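Long-range contacts in CghA (Chaetomium globosum, PDB 6KAW), which is a two-domain, almost all-beta protein of the Diels-Alderase family, with both of its domains belonging to the calycin clan: residues Pro28-Leu33 with Val109-Val114; Ser42-Glu47 with Leu231-Gly236; Gly58-Thr63 with Lys212-Gly217; Glu238-Leu243 with Val260-Lys265. All coordinates share one frame; numbering follows the deposited sequence.

Contact 1: residues Pro28-Leu33 with Val109-Val114; sequences PNSGNL and VGHGHV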
loop_
_atom_site.group_PDB
_atom_site.type_symbol
_atom_site.label_atom_id
_atom_site.label_comp_id
_atom_site.label_asym_id
_atom_site.label_seq_id
_atom_site.Cartn_x
_atom_site.Cartn_y
_atom_site.Cartn_z
ATOM N N PRO A 28 -6.805 -0.987 -19.353
ATOM C CA PRO A 28 -5.641 -0.122 -19.577
ATOM C C PRO A 28 -5.941 1.359 -19.352
ATOM O O PRO A 28 -7.055 1.794 -19.637
ATOM C CB PRO A 28 -5.291 -0.377 -21.046
ATOM C CG PRO A 28 -6.547 -0.910 -21.653
ATOM C CD PRO A 28 -7.218 -1.696 -20.574
ATOM N N ASN A 29 -4.947 2.106 -18.870
ATOM C CA ASN A 29 -5.069 3.537 -18.626
ATOM C C ASN A 29 -6.282 3.871 -17.759
ATOM O O ASN A 29 -7.032 4.791 -18.050
ATOM C CB ASN A 29 -5.139 4.296 -19.957
ATOM C CG ASN A 29 -4.710 5.739 -19.829
ATOM O OD1 ASN A 29 -3.828 6.074 -19.038
ATOM N ND2 ASN A 29 -5.345 6.612 -20.603
ATOM N N SER A 30 -6.479 3.097 -16.704
ATOM C CA SER A 30 -7.592 3.315 -15.794
ATOM C C SER A 30 -7.165 3.017 -14.370
ATOM O O SER A 30 -6.233 2.243 -14.138
ATOM C CB SER A 30 -8.788 2.442 -16.178
ATOM O OG SER A 30 -9.654 2.228 -15.073
ATOM N N GLY A 31 -7.848 3.635 -13.414
ATOM C CA GLY A 31 -7.641 3.313 -12.017
ATOM C C GLY A 31 -8.162 1.934 -11.655
ATOM O O GLY A 31 -7.802 1.381 -10.615
ATOM N N ASN A 32 -9.029 1.382 -12.503
ATOM C CA ASN A 32 -9.584 0.052 -12.271
ATOM C C ASN A 32 -10.290 -0.062 -10.919
ATOM O O ASN A 32 -10.306 -1.124 -10.298
ATOM C CB ASN A 32 -8.477 -1.012 -12.381
ATOM C CG ASN A 32 -8.120 -1.336 -13.817
ATOM O OD1 ASN A 32 -8.644 -2.286 -14.391
ATOM N ND2 ASN A 32 -7.235 -0.547 -14.407
ATOM N N LEU A 33 -10.894 1.038 -10.479
ATOM C CA LEU A 33 -11.442 1.128 -9.134
ATOM C C LEU A 33 -12.701 0.303 -8.910
ATOM O O LEU A 33 -12.977 -0.094 -7.782
ATOM C CB LEU A 33 -11.728 2.595 -8.780
ATOM C CG LEU A 33 -10.492 3.475 -8.594
ATOM C CD1 LEU A 33 -10.908 4.860 -8.102
ATOM C CD2 LEU A 33 -9.509 2.812 -7.622
ATOM N N VAL A 109 -17.187 2.323 -17.091
ATOM C CA VAL A 109 -16.904 1.660 -15.813
ATOM C C VAL A 109 -15.437 1.786 -15.339
ATOM O O VAL A 109 -15.125 1.524 -14.173
ATOM C CB VAL A 109 -17.286 0.150 -15.892
ATOM C CG1 VAL A 109 -16.186 -0.654 -16.575
ATOM C CG2 VAL A 109 -17.574 -0.412 -14.514
ATOM N N GLY A 110 -14.549 2.184 -16.241
ATOM C CA GLY A 110 -13.161 2.418 -15.893
ATOM C C GLY A 110 -12.846 3.880 -15.693
ATOM O O GLY A 110 -11.737 4.227 -15.362
ATOM N N HIS A 111 -13.838 4.747 -15.877
ATOM C CA HIS A 111 -13.598 6.195 -15.813
ATOM C C HIS A 111 -14.780 6.972 -15.260
ATOM O O HIS A 111 -15.292 7.865 -15.930
ATOM C CB HIS A 111 -13.236 6.715 -17.202
ATOM C CG HIS A 111 -11.992 6.128 -17.744
ATOM N ND1 HIS A 111 -10.845 5.999 -16.995
ATOM C CD2 HIS A 111 -11.726 5.487 -18.922
ATOM C CE1 HIS A 111 -9.901 5.445 -17.717
ATOM N NE2 HIS A 111 -10.425 5.090 -18.883
ATOM N N GLY A 112 -15.220 6.617 -14.055
ATOM C CA GLY A 112 -16.328 7.309 -13.433
ATOM C C GLY A 112 -16.043 7.662 -11.986
ATOM O O GLY A 112 -15.073 7.178 -11.394
ATOM N N HIS A 113 -16.878 8.523 -11.415
ATOM C CA HIS A 113 -16.770 8.853 -10.003
ATOM C C HIS A 113 -17.141 7.647 -9.153
ATOM O O HIS A 113 -18.256 7.123 -9.236
ATOM C CB HIS A 113 -17.654 10.050 -9.639
ATOM C CG HIS A 113 -17.908 10.172 -8.172
ATOM N ND1 HIS A 113 -19.043 9.668 -7.569
ATOM C CD2 HIS A 113 -17.165 10.711 -7.179
ATOM C CE1 HIS A 113 -18.989 9.899 -6.272
ATOM N NE2 HIS A 113 -17.861 10.534 -6.007
ATOM N N VAL A 114 -16.202 7.224 -8.313
ATOM C CA VAL A 114 -16.350 5.995 -7.558
ATOM C C VAL A 114 -16.590 6.248 -6.069
ATOM O O VAL A 114 -15.932 7.082 -5.459
ATOM C CB VAL A 114 -15.091 5.103 -7.729
ATOM C CG1 VAL A 114 -15.152 3.899 -6.821
ATOM C CG2 VAL A 114 -14.936 4.678 -9.173
HETATM O O HOH W 1 -8.890 3.520 -20.555
HETATM O O HOH W 2 -9.364 5.674 -14.179
HETATM O O HOH W 3 -11.501 3.502 -12.234
#
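An ST turn in the loop Pro28-Leu33 meets the turn that leads into strand 113-119, with Ser30 and Gly110 at the point of touch. Ser30 OG lies anti to its own backbone N (chi1 157°) and donates to Gly110 O at 2.9 Å, in the carbonyl plane and on a lone pair. The same hydroxyl oxygen accepts from the backbone N of Asn32 at 2.8 Å, which closes the ST turn, so the hydroxyl both accepts and donates. Gly110 O also takes a hydrogen from each of two waters: one is held by Gly31 N, the other by Leu33 N, so three donors gather on one carbonyl. This loop joins strands 6-10 and 46-54 of the N-terminal calycin-clan domain, and Leu33 also touches Met226 of strand 223-231. On the more exposed flank the His111 ring swings toward Asn29; its CE1 sits 3.0 Å from Asn29 O, which lies at the ring edge near its plane. Ser30 CB approaches the same ring obliquely. A third water ties His111 NE2, at 2.8 Å, to Pro28 O, to which it donates. At the buried end the contact turns apolar: Leu33 CB rests 3.8 Å from Val114 CG2, and Val114 itself packs on Val102 of strand 99-105.

Contact 2: residues Ser42-Glu47 with Leu231-Gly236; sequences SPTAVE and LPMVWG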
loop_
_atom_site.group_PDB
_atom_site.type_symbol
_atom_site.label_atom_id
_atom_site.label_comp_id
_atom_site.label_asym_id
_atom_site.label_seq_id
_atom_site.Cartn_x
_atom_site.Cartn_y
_atom_site.Cartn_z
ATOM N N SER A 42 -15.003 -14.487 -5.259
ATOM C CA SER A 42 -14.262 -15.741 -5.193
ATOM C C SER A 42 -13.701 -15.980 -3.800
ATOM O O SER A 42 -13.240 -15.046 -3.145
ATOM C CB SER A 42 -13.131 -15.745 -6.218
ATOM O OG SER A 42 -12.130 -16.675 -5.855
ATOM N N PRO A 43 -13.731 -17.241 -3.343
ATOM C CA PRO A 43 -13.304 -17.587 -1.985
ATOM C C PRO A 43 -11.794 -17.492 -1.771
ATOM O O PRO A 43 -11.347 -17.551 -0.628
ATOM C CB PRO A 43 -13.783 -19.032 -1.831
ATOM C CG PRO A 43 -13.817 -19.556 -3.220
ATOM C CD PRO A 43 -14.257 -18.409 -4.068
ATOM N N THR A 44 -11.018 -17.349 -2.838
ATOM C CA THR A 44 -9.576 -17.203 -2.670
ATOM C C THR A 44 -9.068 -15.826 -3.096
ATOM O O THR A 44 -7.868 -15.579 -3.099
ATOM C CB THR A 44 -8.804 -18.268 -3.458
ATOM O OG1 THR A 44 -8.848 -17.961 -4.852
ATOM C CG2 THR A 44 -9.406 -19.647 -3.227
ATOM N N ALA A 45 -9.979 -14.925 -3.440
ATOM C CA ALA A 45 -9.569 -13.618 -3.935
ATOM C C ALA A 45 -9.551 -12.569 -2.836
ATOM O O ALA A 45 -10.207 -12.723 -1.806
ATOM C CB ALA A 45 -10.481 -13.169 -5.067
ATOM N N VAL A 46 -8.788 -11.505 -3.063
ATOM C CA VAL A 46 -8.834 -10.335 -2.198
ATOM C C VAL A 46 -8.701 -9.066 -3.036
ATOM O O VAL A 46 -7.835 -8.966 -3.910
ATOM C CB VAL A 46 -7.742 -10.377 -1.107
ATOM C CG1 VAL A 46 -6.373 -10.603 -1.718
ATOM C CG2 VAL A 46 -7.777 -9.101 -0.253
ATOM N N GLU A 47 -9.601 -8.115 -2.801
ATOM C CA GLU A 47 -9.519 -6.806 -3.439
ATOM C C GLU A 47 -9.180 -5.744 -2.398
ATOM O O GLU A 47 -9.678 -5.796 -1.273
ATOM C CB GLU A 47 -10.830 -6.451 -4.141
ATOM C CG GLU A 47 -11.269 -7.473 -5.163
ATOM C CD GLU A 47 -12.107 -6.866 -6.262
ATOM O OE1 GLU A 47 -13.252 -7.322 -6.461
ATOM O OE2 GLU A 47 -11.611 -5.943 -6.933
ATOM N N LEU A 231 -6.083 -9.725 -6.219
ATOM C CA LEU A 231 -5.373 -10.987 -6.383
ATOM C C LEU A 231 -6.392 -12.116 -6.428
ATOM O O LEU A 231 -7.277 -12.184 -5.571
ATOM C CB LEU A 231 -4.390 -11.230 -5.236
ATOM C CG LEU A 231 -3.715 -10.071 -4.500
ATOM C CD1 LEU A 231 -2.970 -10.614 -3.279
ATOM C CD2 LEU A 231 -2.767 -9.321 -5.399
ATOM N N PRO A 232 -6.278 -13.003 -7.426
ATOM C CA PRO A 232 -7.162 -14.171 -7.500
ATOM C C PRO A 232 -6.816 -15.208 -6.429
ATOM O O PRO A 232 -7.676 -15.999 -6.048
ATOM C CB PRO A 232 -6.906 -14.712 -8.907
ATOM C CG PRO A 232 -5.515 -14.311 -9.206
ATOM C CD PRO A 232 -5.318 -12.968 -8.542
ATOM N N MET A 233 -5.575 -15.187 -5.944
ATOM C CA MET A 233 -5.130 -16.091 -4.883
ATOM C C MET A 233 -4.545 -15.318 -3.703
ATOM O O MET A 233 -3.850 -14.321 -3.890
ATOM C CB MET A 233 -4.091 -17.079 -5.413
ATOM C CG MET A 233 -3.526 -18.020 -4.345
ATOM S SD MET A 233 -4.787 -19.017 -3.491
ATOM C CE MET A 233 -5.421 -19.999 -4.852
ATOM N N VAL A 234 -4.809 -15.794 -2.493
ATOM C CA VAL A 234 -4.346 -15.115 -1.290
ATOM C C VAL A 234 -2.803 -15.118 -1.201
ATOM O O VAL A 234 -2.146 -16.041 -1.684
ATOM C CB VAL A 234 -4.978 -15.768 -0.033
ATOM C CG1 VAL A 234 -4.433 -17.175 0.181
ATOM C CG2 VAL A 234 -4.774 -14.892 1.197
ATOM N N TRP A 235 -2.231 -14.070 -0.608
ATOM C CA TRP A 235 -0.774 -13.918 -0.569
ATOM C C TRP A 235 -0.093 -14.960 0.299
ATOM O O TRP A 235 1.063 -15.301 0.073
ATOM C CB TRP A 235 -0.380 -12.520 -0.078
ATOM C CG TRP A 235 -0.055 -11.582 -1.199
ATOM C CD1 TRP A 235 0.165 -11.918 -2.504
ATOM C CD2 TRP A 235 0.069 -10.156 -1.125
ATOM N NE1 TRP A 235 0.418 -10.788 -3.248
ATOM C CE2 TRP A 235 0.367 -9.695 -2.425
ATOM C CE3 TRP A 235 -0.039 -9.225 -0.090
ATOM C CZ2 TRP A 235 0.555 -8.344 -2.716
ATOM C CZ3 TRP A 235 0.152 -7.884 -0.381
ATOM C CH2 TRP A 235 0.446 -7.457 -1.684
ATOM N N GLY A 236 -0.811 -15.469 1.291
ATOM C CA GLY A 236 -0.251 -16.454 2.194
ATOM C C GLY A 236 0.290 -17.683 1.488
ATOM O O GLY A 236 1.033 -18.466 2.078
#
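Leu231, the last residue of strand 223-231, pairs with Val46 at the start of strand 46-54 as an antiparallel hydrogen-bonded pair of the N-terminal calycin-clan domain. Both bonds, Val46 N to Leu231 O and Leu231 N to Val46 O, measure 3.0 Å. The two side chains run side by side on one sheet face; Val46 CG1, set between its backbone N and carbonyl carbon (chi1 53°), reaches Leu231 CD1 at 3.7 Å. Leu231 O receives a second, weaker approach from Ala45 CA, a CA-H...O contact. At Pro232 the pairing changes from backbone to side chain: Thr44 OG1, on the third residue of a type I turn from Ser42 to Ala45, donates to Pro232 O over a short 2.6 Å, with a C=O...donor angle of 162°. Met233 starts away from the turn, but bends at chi2 and chi3 and brings its CE to 4.0 Å from Thr44 OG1. Met233 CA lies 3.3 Å from Thr44 O in another CA-H...O contact. Val234 lies beside the turn, and Trp235 packs on Met257 and Leu259 of strand 252-261. One face of the Trp235 ring carries Leu231 CD1, 3.3 Å above its plane and offset toward the rim.

Contact 3: residues Gly58-Thr63 with Lys212-Gly217; sequences GSAAFT and KRMVLG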
loop_
_atom_site.group_PDB
_atom_site.type_symbol
_atom_site.label_atom_id
_atom_site.label_comp_id
_atom_site.label_asym_id
_atom_site.label_seq_id
_atom_site.Cartn_x
_atom_site.Cartn_y
_atom_site.Cartn_z
ATOM N N GLY A 58 7.604 13.219 9.256
ATOM C CA GLY A 58 7.431 11.945 9.940
ATOM C C GLY A 58 6.733 12.033 11.292
ATOM O O GLY A 58 6.736 11.071 12.050
ATOM N N SER A 59 6.105 13.171 11.589
ATOM C CA SER A 59 5.515 13.393 12.910
ATOM C C SER A 59 4.171 12.707 13.077
ATOM O O SER A 59 3.621 12.655 14.179
ATOM C CB SER A 59 5.360 14.900 13.189
ATOM O OG SER A 59 4.493 15.511 12.246
ATOM N N ALA A 60 3.642 12.176 11.983
ATOM C CA ALA A 60 2.368 11.470 12.003
ATOM C C ALA A 60 2.250 10.633 10.749
ATOM O O ALA A 60 2.828 10.972 9.725
ATOM C CB ALA A 60 1.188 12.453 12.101
ATOM N N ALA A 61 1.492 9.548 10.837
ATOM C CA ALA A 61 1.272 8.678 9.694
ATOM C C ALA A 61 -0.070 7.988 9.835
ATOM O O ALA A 61 -0.512 7.657 10.938
ATOM C CB ALA A 61 2.412 7.628 9.565
ATOM N N PHE A 62 -0.705 7.740 8.708
ATOM C CA PHE A 62 -2.025 7.150 8.707
ATOM C C PHE A 62 -2.203 6.322 7.457
ATOM O O PHE A 62 -1.805 6.734 6.381
ATOM C CB PHE A 62 -3.120 8.226 8.766
ATOM C CG PHE A 62 -4.508 7.665 8.740
ATOM C CD1 PHE A 62 -5.131 7.286 9.915
ATOM C CD2 PHE A 62 -5.179 7.494 7.540
ATOM C CE1 PHE A 62 -6.396 6.746 9.898
ATOM C CE2 PHE A 62 -6.447 6.967 7.514
ATOM C CZ PHE A 62 -7.057 6.587 8.692
ATOM N N THR A 63 -2.818 5.159 7.595
ATOM C CA THR A 63 -3.157 4.389 6.413
ATOM C C THR A 63 -4.402 3.568 6.678
ATOM O O THR A 63 -4.639 3.118 7.791
ATOM C CB THR A 63 -1.981 3.485 5.960
ATOM O OG1 THR A 63 -2.291 2.908 4.690
ATOM C CG2 THR A 63 -1.693 2.394 6.970
ATOM N N LYS A 212 -7.930 11.141 21.105
ATOM C CA LYS A 212 -6.702 11.724 20.590
ATOM C C LYS A 212 -6.972 12.193 19.174
ATOM O O LYS A 212 -7.648 11.502 18.420
ATOM C CB LYS A 212 -5.548 10.708 20.635
ATOM C CG LYS A 212 -4.163 11.317 20.425
ATOM C CD LYS A 212 -3.064 10.273 20.613
ATOM C CE LYS A 212 -1.671 10.886 20.574
ATOM N NZ LYS A 212 -1.214 11.359 21.913
ATOM N N ARG A 213 -6.463 13.376 18.833
ATOM C CA ARG A 213 -6.646 13.966 17.513
ATOM C C ARG A 213 -5.441 13.754 16.606
ATOM O O ARG A 213 -4.305 13.721 17.070
ATOM C CB ARG A 213 -6.900 15.481 17.627
ATOM C CG ARG A 213 -8.085 15.876 18.499
ATOM C CD ARG A 213 -9.395 15.910 17.713
ATOM N NE ARG A 213 -9.555 17.147 16.954
ATOM C CZ ARG A 213 -9.542 17.228 15.625
ATOM N NH1 ARG A 213 -9.367 16.134 14.890
ATOM N NH2 ARG A 213 -9.708 18.403 15.031
ATOM N N MET A 214 -5.698 13.646 15.307
ATOM C CA MET A 214 -4.636 13.768 14.314
ATOM C C MET A 214 -5.072 14.755 13.249
ATOM O O MET A 214 -6.040 14.524 12.534
ATOM C CB MET A 214 -4.296 12.418 13.671
ATOM C CG MET A 214 -3.189 12.514 12.624
ATOM S SD MET A 214 -2.757 10.902 11.889
ATOM C CE MET A 214 -2.281 9.949 13.344
ATOM N N VAL A 215 -4.340 15.852 13.142
ATOM C CA VAL A 215 -4.675 16.894 12.201
ATOM C C VAL A 215 -3.484 17.205 11.321
ATOM O O VAL A 215 -2.401 17.531 11.815
ATOM C CB VAL A 215 -5.119 18.201 12.911
ATOM C CG1 VAL A 215 -5.369 19.300 11.885
ATOM C CG2 VAL A 215 -6.341 17.967 13.775
ATOM N N LEU A 216 -3.701 17.122 10.015
ATOM C CA LEU A 216 -2.711 17.544 9.041
ATOM C C LEU A 216 -3.418 18.447 8.040
ATOM O O LEU A 216 -4.284 17.991 7.301
ATOM C CB LEU A 216 -2.064 16.336 8.349
ATOM C CG LEU A 216 -1.249 15.392 9.245
ATOM C CD1 LEU A 216 -0.775 14.151 8.482
ATOM C CD2 LEU A 216 -0.071 16.108 9.875
ATOM N N GLY A 217 -3.057 19.728 8.034
ATOM C CA GLY A 217 -3.719 20.699 7.180
ATOM C C GLY A 217 -3.134 20.785 5.782
ATOM O O GLY A 217 -2.049 20.265 5.524
#
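Met214 runs straight out from its strand, CG anti to the backbone N (chi1 180°) and the next torsion also extended, before a bend at chi3 (-58°) turns CE aside. This reach carries the sulfur across to strand 60-69, where it meets Ala60 and Phe62, two alternate residues on one face. Met214 SD lies 4.2 Å from Ala60 CB and 4.1 Å from Phe62 CB, while the bent CE comes to 3.8 Å from the backbone oxygen of Ala61, the residue between them. The Phe62 side chain packs on Leu196, Ile81 and Ala83; its CB, not the ring, makes the closest approach to the methionine. Further along, Leu216 CD1 touches Ala60 CB at 4.5 Å, a looser addition. The strands do not pair: their segment axes pass 8.6 Å apart with directions 94° from each other, a near-orthogonal crossing of strands inside the N-terminal calycin-clan domain. Met214 is covered further by Val194 of strand 181-200 and by Ala83 and Trp85 of strand 77-85. No hydrogen bond bridges the segments, so this buried contact relies on dispersion and the exclusion of water.

Contact 4: residues Glu238-Leu243 with Val260-Lys265; sequences EATDAL and VSKPHK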
loop_
_atom_site.group_PDB
_atom_site.type_symbol
_atom_site.label_atom_id
_atom_site.label_comp_id
_atom_site.label_asym_id
_atom_site.label_seq_id
_atom_site.Cartn_x
_atom_site.Cartn_y
_atom_site.Cartn_z
ATOM N N GLU A 238 1.439 -17.519 -1.941
ATOM C CA GLU A 238 2.289 -17.152 -3.063
ATOM C C GLU A 238 3.601 -16.480 -2.632
ATOM O O GLU A 238 4.581 -16.525 -3.367
ATOM C CB GLU A 238 1.518 -16.241 -4.024
ATOM C CG GLU A 238 0.478 -16.998 -4.855
ATOM C CD GLU A 238 1.079 -18.206 -5.567
ATOM O OE1 GLU A 238 1.865 -18.000 -6.518
ATOM O OE2 GLU A 238 0.782 -19.357 -5.169
ATOM N N ALA A 239 3.634 -15.883 -1.444
ATOM C CA ALA A 239 4.775 -15.057 -1.054
ATOM C C ALA A 239 5.432 -15.483 0.250
ATOM O O ALA A 239 4.804 -16.107 1.098
ATOM C CB ALA A 239 4.346 -13.599 -0.947
ATOM N N THR A 240 6.703 -15.126 0.396
ATOM C CA THR A 240 7.411 -15.252 1.659
ATOM C C THR A 240 7.765 -13.871 2.180
ATOM O O THR A 240 8.193 -13.721 3.319
ATOM C CB THR A 240 8.708 -16.075 1.532
ATOM O OG1 THR A 240 9.443 -15.639 0.381
ATOM C CG2 THR A 240 8.400 -17.592 1.400
ATOM N N ASP A 241 7.576 -12.861 1.334
ATOM C CA ASP A 241 7.995 -11.503 1.657
ATOM C C ASP A 241 7.193 -10.504 0.826
ATOM O O ASP A 241 7.136 -10.614 -0.393
ATOM C CB ASP A 241 9.496 -11.320 1.388
ATOM C CG ASP A 241 10.122 -10.224 2.234
ATOM O OD1 ASP A 241 9.714 -9.047 2.107
ATOM O OD2 ASP A 241 11.043 -10.535 3.019
ATOM N N ALA A 242 6.591 -9.531 1.496
ATOM C CA ALA A 242 5.853 -8.465 0.823
ATOM C C ALA A 242 6.262 -7.115 1.419
ATOM O O ALA A 242 6.023 -6.864 2.599
ATOM C CB ALA A 242 4.358 -8.688 0.964
ATOM N N LEU A 243 6.903 -6.268 0.614
ATOM C CA LEU A 243 7.361 -4.970 1.092
ATOM C C LEU A 243 6.596 -3.817 0.441
ATOM O O LEU A 243 6.565 -3.700 -0.792
ATOM C CB LEU A 243 8.851 -4.784 0.830
ATOM C CG LEU A 243 9.364 -3.355 1.024
ATOM C CD1 LEU A 243 9.325 -2.981 2.476
ATOM C CD2 LEU A 243 10.756 -3.212 0.473
ATOM N N VAL A 260 8.458 -11.388 -2.875
ATOM C CA VAL A 260 9.342 -12.529 -3.039
ATOM C C VAL A 260 8.479 -13.772 -2.828
ATOM O O VAL A 260 7.808 -13.897 -1.803
ATOM C CB VAL A 260 10.515 -12.505 -2.034
ATOM C CG1 VAL A 260 11.445 -13.706 -2.258
ATOM C CG2 VAL A 260 11.275 -11.166 -2.126
ATOM N N SER A 261 8.483 -14.681 -3.795
ATOM C CA SER A 261 7.566 -15.815 -3.751
ATOM C C SER A 261 7.945 -16.909 -2.751
ATOM O O SER A 261 8.935 -16.823 -2.025
ATOM C CB SER A 261 7.446 -16.456 -5.139
ATOM O OG SER A 261 8.489 -17.402 -5.340
ATOM N N LYS A 262 7.127 -17.957 -2.747
ATOM C CA LYS A 262 7.391 -19.180 -2.001
ATOM C C LYS A 262 8.528 -19.979 -2.650
ATOM O O LYS A 262 8.828 -19.769 -3.818
ATOM C CB LYS A 262 6.114 -20.020 -1.950
ATOM C CG LYS A 262 5.633 -20.369 -0.572
ATOM C CD LYS A 262 4.904 -19.235 0.074
ATOM C CE LYS A 262 4.215 -19.704 1.339
ATOM N NZ LYS A 262 3.767 -18.553 2.164
ATOM N N PRO A 263 9.158 -20.906 -1.895
ATOM C CA PRO A 263 10.188 -21.772 -2.479
ATOM C C PRO A 263 9.708 -22.576 -3.686
ATOM O O PRO A 263 10.537 -22.929 -4.513
ATOM C CB PRO A 263 10.548 -22.742 -1.339
ATOM C CG PRO A 263 10.079 -22.120 -0.110
ATOM C CD PRO A 263 9.095 -21.029 -0.429
ATOM N N HIS A 264 8.417 -22.878 -3.796
ATOM C CA HIS A 264 7.985 -23.732 -4.905
ATOM C C HIS A 264 8.057 -22.992 -6.232
ATOM O O HIS A 264 8.017 -23.612 -7.292
ATOM C CB HIS A 264 6.582 -24.314 -4.663
ATOM C CG HIS A 264 5.475 -23.300 -4.652
ATOM N ND1 HIS A 264 4.919 -22.818 -3.486
ATOM C CD2 HIS A 264 4.791 -22.715 -5.665
ATOM C CE1 HIS A 264 3.950 -21.963 -3.781
ATOM N NE2 HIS A 264 3.856 -21.881 -5.094
ATOM N N LYS A 265 8.205 -21.671 -6.180
ATOM C CA LYS A 265 8.479 -20.914 -7.390
ATOM C C LYS A 265 9.864 -20.284 -7.314
ATOM O O LYS A 265 10.156 -19.325 -8.025
ATOM C CB LYS A 265 7.394 -19.849 -7.620
ATOM C CG LYS A 265 6.072 -20.465 -8.031
ATOM C CD LYS A 265 4.944 -19.443 -8.103
ATOM C CE LYS A 265 3.668 -20.103 -8.603
ATOM N NZ LYS A 265 2.485 -19.213 -8.503
#
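A classic beta bulge sets Thr240 and Asp241 opposite the single residue Val260, and this is the tightly bonded part of the hairpin contact. Thr240 N donates to Val260 O at 2.8 Å, nearly straight at 169°, and Asp241 N adds a weak bond to the same oxygen; Val260 N returns one to Asp241 O. The Thr240 hydroxyl, placed between its backbone N and carbonyl carbon (chi1 46°), donates to Ser261 O at 2.7 Å from above the carbonyl plane. Thr240 CG2 is thereby turned toward Lys262 and the Pro263 ring, whose CD lies 4.0 Å from it. On the other side of the bulge Lys262 N reaches Glu238 O at 3.0 Å, and the lysine side chain bends at chi2 to lay NZ against Ala239 O at 2.9 Å; that ammonium is held further by Gly236 O and Ser394 O. Beyond this mesh the bonds are fewer and the residues more exposed. There the bent side chain of Glu238 forms a salt bridge with the extended Lys265, although the modelled OE1 to NZ separation is too short to be taken literally. The exposed His264 only borders this pair, with Glu238 OE2 at the edge of its ring, 4.0 Å from NE2. The Asp241 carboxylate turns away from Val260 to salt bridges with Arg258 on the same hairpin and with Lys307 and Arg319. Strand 239-249 is flanked by strands 252-261 and 382-392; Ala242 makes backbone hydrogen bonds with Val391 of the latter, and Thr240 with Leu393 just beyond it.

Overall arrangement
Contact 3 is the fully buried one and has no hydrogen bonds across its segments, whereas contacts 1, 2 and 4 are partly buried and depend on hydrogen bonds. Contacts 1 to 3 all reach the sheet strands of the N-terminal domain; contacts 2 and 3 use the neighbouring strands 46-54 and 60-69, yet their centres are 31 Å apart on opposite sides of the chain's centre. Water bridges much of contact 1, strand pairing anchors contact 2, and contact 4 combines a bulged hairpin with a salt bridge at its open end. Contacts 2 and 4 touch, Met233 packing on Glu238, so contact 2 reaches from the N-terminal strands to the C-terminal hairpin.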